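Local coordinates for protein flagellin (Burkholderia pseudomallei, PDB 4CFI) that probably polymerises, as the flagellin FliC, into the filament of the bacterial flagellum, and has been studied as a source of immunoreactive epitopes, at residues S196-D199 / Q200-T204; G65-I68 / L69-S72. All blocks are in the same frame, centred on the assembly; numbering follows the deposited sequence.

In the fold
Interactions 1 and 2 sit on opposite sides of the chain's centre, with their own centres 51 Å apart and their nearest atoms about 37 Å apart, so they do not touch. Interaction 2 comes first along the chain, in the turn that leaves strand 66-67 before strand 74-79, beside the long helix 2-31 and within the N-terminal helical region of flagellin. Interaction 1 follows much later, at the start of helix 197-213 in the D2 family region. Both are local contacts between residues close in sequence, one at the start of a helix and one in the turn that follows strand 66-67, in two distinct parts of this elongated flagellin fragment.

Interaction 1: residues S196-D199 / Q200-T204; sequences SATD and QANAT
Gln-200 N gives its hydrogen to Ser-196 O at 2.9 Å, and with this bond helix 197-213 begins. The next three backbone bonds follow in step: Ala-201 N to Ala-197 O, Asn-202 N to Thr-198 O and Ala-203 N to Asp-199 O. Ser-196 is the N-cap. Ser-196 OG accepts from Asp-199 N at 3.0 Å, nearly straight at 165°, and so satisfies an amide of the first turn. On the side-chain level, Asp-199 OD1 stays 4.0 Å from Asn-202 ND2, and a water spans the gap, donating to Asp-199 OD1 at 2.8 Å and accepting from Asn-202 ND2 at 3.0 Å. The other carboxylate oxygen, OD2, forms a salt bridge with Lys-116. Asn-202 lies alongside Thr-198, Asn-202 ND2 being 4.0 Å from the methyl CG2 of Thr-198; chi1 of -65° sets OG1 beside the backbone N of Thr-198 and leaves CG2 anti to it. Gln-200 runs out extended beyond CG, with Gln-200 CG resting 3.3 Å from Ser-196 O, and its NE2 donates a hydrogen bond to Leu-195 O. Further on, Gln-200 O accepts from both N and OG1 of Thr-204. The capping thus falls to Ser-196, while the Asp-199 carboxylate is occupied by the water and Lys-116; its negative charge, in the first turn, would probably still interact favourably with the helix dipole.

Interaction 2: residues G65-I68 / L69-S72; sequences GKNI and LDGS
Asn-67 ND2 donates to Asp-70 OD2 at 2.9 Å, and the bond is almost straight at 172°. The two side chains cross at about a right angle: the oxygen lies in the amide plane of Asn-67, whereas the nitrogen comes from above the carboxylate plane. Asn-67 CB is also 3.6 Å from Asp-70 OD2, so the carboxylate touches the asparagine at its CB as well as at its amide. The other oxygen holds the turn itself. Asp-70 OD1 accepts from Ser-72 N at 3.0 Å, an Asx turn, and from Ser-72 OG at 2.6 Å on its syn lone pair. What brings the carboxylate back over the turn is chi1 of 68°, which sets CG between the backbone N and carbonyl carbon of Asp-70. Asn-67 has a second partner: ND2 also donates to Ser-59 O. Next to these polar groups, Ile-68 and Leu-69 are buried, with CG1 of Ile-68 4.4 Å from CG of Leu-69. Ile-68 packs on Thr-8 and Ala-9 and Leu-69 on Leu-13, so the turn between strands 66-67 and 74-79 is laid against helix 2-31, with Thr-61 touching both side chains and backbone hydrogen bonds tying Ile-68 to Thr-61 and Leu-69 to Met-96.

Interaction 1: residues S196-D199 / Q200-T204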
loop_
_atom_site.group_PDB
_atom_site.type_symbol
_atom_site.label_atom_id
_atom_site.label_comp_id
_atom_site.label_asym_id
_atom_site.label_seq_id
_atom_site.Cartn_x
_atom_site.Cartn_y
_atom_site.Cartn_z
ATOM N N SER A 196 -26.836 11.838 -13.730
ATOM C CA SER A 196 -26.434 12.970 -14.558
ATOM C C SER A 196 -25.062 12.756 -15.200
ATOM O O SER A 196 -24.245 11.954 -14.733
ATOM C CB SER A 196 -26.367 14.247 -13.713
ATOM O OG SER A 196 -25.254 14.216 -12.829
ATOM N N ALA A 197 -24.776 13.530 -16.241
ATOM C CA ALA A 197 -23.458 13.506 -16.883
ATOM C C ALA A 197 -22.343 13.785 -15.868
ATOM O O ALA A 197 -21.303 13.142 -15.893
ATOM C CB ALA A 197 -23.400 14.510 -18.029
ATOM N N THR A 198 -22.581 14.716 -14.954
ATOM C CA THR A 198 -21.584 15.056 -13.956
ATOM C C THR A 198 -21.344 13.884 -12.999
ATOM O O THR A 198 -20.196 13.582 -12.659
ATOM C CB THR A 198 -21.989 16.319 -13.172
ATOM O OG1 THR A 198 -22.006 17.450 -14.057
ATOM C CG2 THR A 198 -21.010 16.589 -12.022
ATOM N N ASP A 199 -22.410 13.216 -12.567
ATOM C CA ASP A 199 -22.237 12.039 -11.720
ATOM C C ASP A 199 -21.523 10.908 -12.464
ATOM O O ASP A 199 -20.744 10.181 -11.863
ATOM C CB ASP A 199 -23.568 11.513 -11.187
ATOM C CG ASP A 199 -24.137 12.343 -10.037
ATOM O OD1 ASP A 199 -23.395 13.102 -9.408
ATOM O OD2 ASP A 199 -25.337 12.196 -9.756
ATOM N N GLN A 200 -21.799 10.748 -13.749
ATOM C CA GLN A 200 -21.118 9.731 -14.545
ATOM C C GLN A 200 -19.612 10.026 -14.598
ATOM O O GLN A 200 -18.784 9.127 -14.389
ATOM C CB GLN A 200 -21.695 9.610 -15.941
ATOM C CG GLN A 200 -23.123 9.077 -15.942
ATOM C CD GLN A 200 -23.743 9.036 -17.318
ATOM O OE1 GLN A 200 -23.043 8.956 -18.337
ATOM N NE2 GLN A 200 -25.056 9.086 -17.367
ATOM N N ALA A 201 -19.256 11.291 -14.819
ATOM C CA ALA A 201 -17.852 11.711 -14.838
ATOM C C ALA A 201 -17.206 11.535 -13.461
ATOM O O ALA A 201 -16.035 11.128 -13.354
ATOM C CB ALA A 201 -17.731 13.169 -15.300
ATOM N N ASN A 202 -17.925 11.861 -12.395
ATOM C CA ASN A 202 -17.380 11.684 -11.060
ATOM C C ASN A 202 -17.059 10.214 -10.794
ATOM O O ASN A 202 -16.029 9.889 -10.201
ATOM C CB ASN A 202 -18.360 12.185 -9.994
ATOM C CG ASN A 202 -18.500 13.701 -9.959
ATOM O OD1 ASN A 202 -17.715 14.438 -10.560
ATOM N ND2 ASN A 202 -19.511 14.172 -9.233
ATOM N N ALA A 203 -17.946 9.318 -11.223
ATOM C CA ALA A 203 -17.726 7.881 -11.040
ATOM C C ALA A 203 -16.494 7.390 -11.808
ATOM O O ALA A 203 -15.691 6.616 -11.280
ATOM C CB ALA A 203 -18.966 7.102 -11.453
ATOM N N THR A 204 -16.350 7.813 -13.059
ATOM C CA THR A 204 -15.181 7.473 -13.850
ATOM C C THR A 204 -13.900 7.918 -13.153
ATOM O O THR A 204 -12.927 7.163 -13.095
ATOM C CB THR A 204 -15.315 8.101 -15.246
ATOM O OG1 THR A 204 -16.467 7.541 -15.876
ATOM C CG2 THR A 204 -14.099 7.860 -16.099
HETATM O O HOH W 1 -21.193 11.947 -8.124
#

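Interaction 2: residues G65-I68 / L69-S72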
loop_
_atom_site.group_PDB
_atom_site.type_symbol
_atom_site.label_atom_id
_atom_site.label_comp_id
_atom_site.label_asym_id
_atom_site.label_seq_id
_atom_site.Cartn_x
_atom_site.Cartn_y
_atom_site.Cartn_z
ATOM N N GLY A 65 32.718 -0.479 7.740
ATOM C CA GLY A 65 32.891 -0.052 6.351
ATOM C C GLY A 65 32.098 -0.864 5.340
ATOM O O GLY A 65 32.115 -0.554 4.144
ATOM N N LYS A 66 31.399 -1.894 5.812
ATOM C CA LYS A 66 30.656 -2.785 4.917
ATOM C C LYS A 66 29.152 -2.536 5.016
ATOM O O LYS A 66 28.569 -2.635 6.099
ATOM C CB LYS A 66 30.969 -4.229 5.258
ATOM C CG LYS A 66 32.466 -4.501 5.324
ATOM C CD LYS A 66 33.199 -4.083 4.050
ATOM C CE LYS A 66 34.597 -4.684 3.958
ATOM N NZ LYS A 66 35.573 -4.122 4.931
ATOM N N ASN A 67 28.521 -2.203 3.890
ATOM C CA ASN A 67 27.076 -1.904 3.885
ATOM C C ASN A 67 26.260 -3.105 4.332
ATOM O O ASN A 67 26.547 -4.252 3.973
ATOM C CB ASN A 67 26.598 -1.480 2.492
ATOM C CG ASN A 67 26.766 0.008 2.239
ATOM O OD1 ASN A 67 27.381 0.725 3.034
ATOM N ND2 ASN A 67 26.216 0.480 1.133
ATOM N N ILE A 68 25.221 -2.846 5.122
ATOM C CA ILE A 68 24.372 -3.937 5.634
ATOM C C ILE A 68 22.869 -3.780 5.338
ATOM O O ILE A 68 22.125 -4.737 5.567
ATOM C CB ILE A 68 24.620 -4.253 7.123
ATOM C CG1 ILE A 68 24.370 -3.021 7.962
ATOM C CG2 ILE A 68 26.036 -4.804 7.334
ATOM C CD1 ILE A 68 24.511 -3.296 9.446
ATOM N N LEU A 69 22.409 -2.622 4.825
ATOM C CA LEU A 69 20.969 -2.430 4.567
ATOM C C LEU A 69 20.623 -2.164 3.101
ATOM O O LEU A 69 19.482 -1.813 2.804
ATOM C CB LEU A 69 20.382 -1.320 5.449
ATOM C CG LEU A 69 20.281 -1.600 6.941
ATOM C CD1 LEU A 69 19.626 -0.421 7.660
ATOM C CD2 LEU A 69 19.529 -2.898 7.218
ATOM N N ASP A 70 21.557 -2.399 2.184
ATOM C CA ASP A 70 21.277 -2.260 0.757
ATOM C C ASP A 70 21.173 -3.602 0.029
ATOM O O ASP A 70 21.176 -3.619 -1.189
ATOM C CB ASP A 70 22.316 -1.341 0.090
ATOM C CG ASP A 70 23.696 -1.926 0.042
ATOM O OD1 ASP A 70 23.894 -3.039 0.573
ATOM O OD2 ASP A 70 24.596 -1.241 -0.512
ATOM N N GLY A 71 21.038 -4.698 0.779
ATOM C CA GLY A 71 20.943 -6.041 0.214
ATOM C C GLY A 71 22.293 -6.692 -0.048
ATOM O O GLY A 71 22.384 -7.911 -0.249
ATOM N N SER A 72 23.367 -5.913 0.008
ATOM C CA SER A 72 24.671 -6.403 -0.432
ATOM C C SER A 72 25.371 -7.314 0.573
ATOM O O SER A 72 26.313 -8.025 0.199
ATOM C CB SER A 72 25.601 -5.246 -0.836
ATOM O OG SER A 72 26.008 -4.470 0.273
#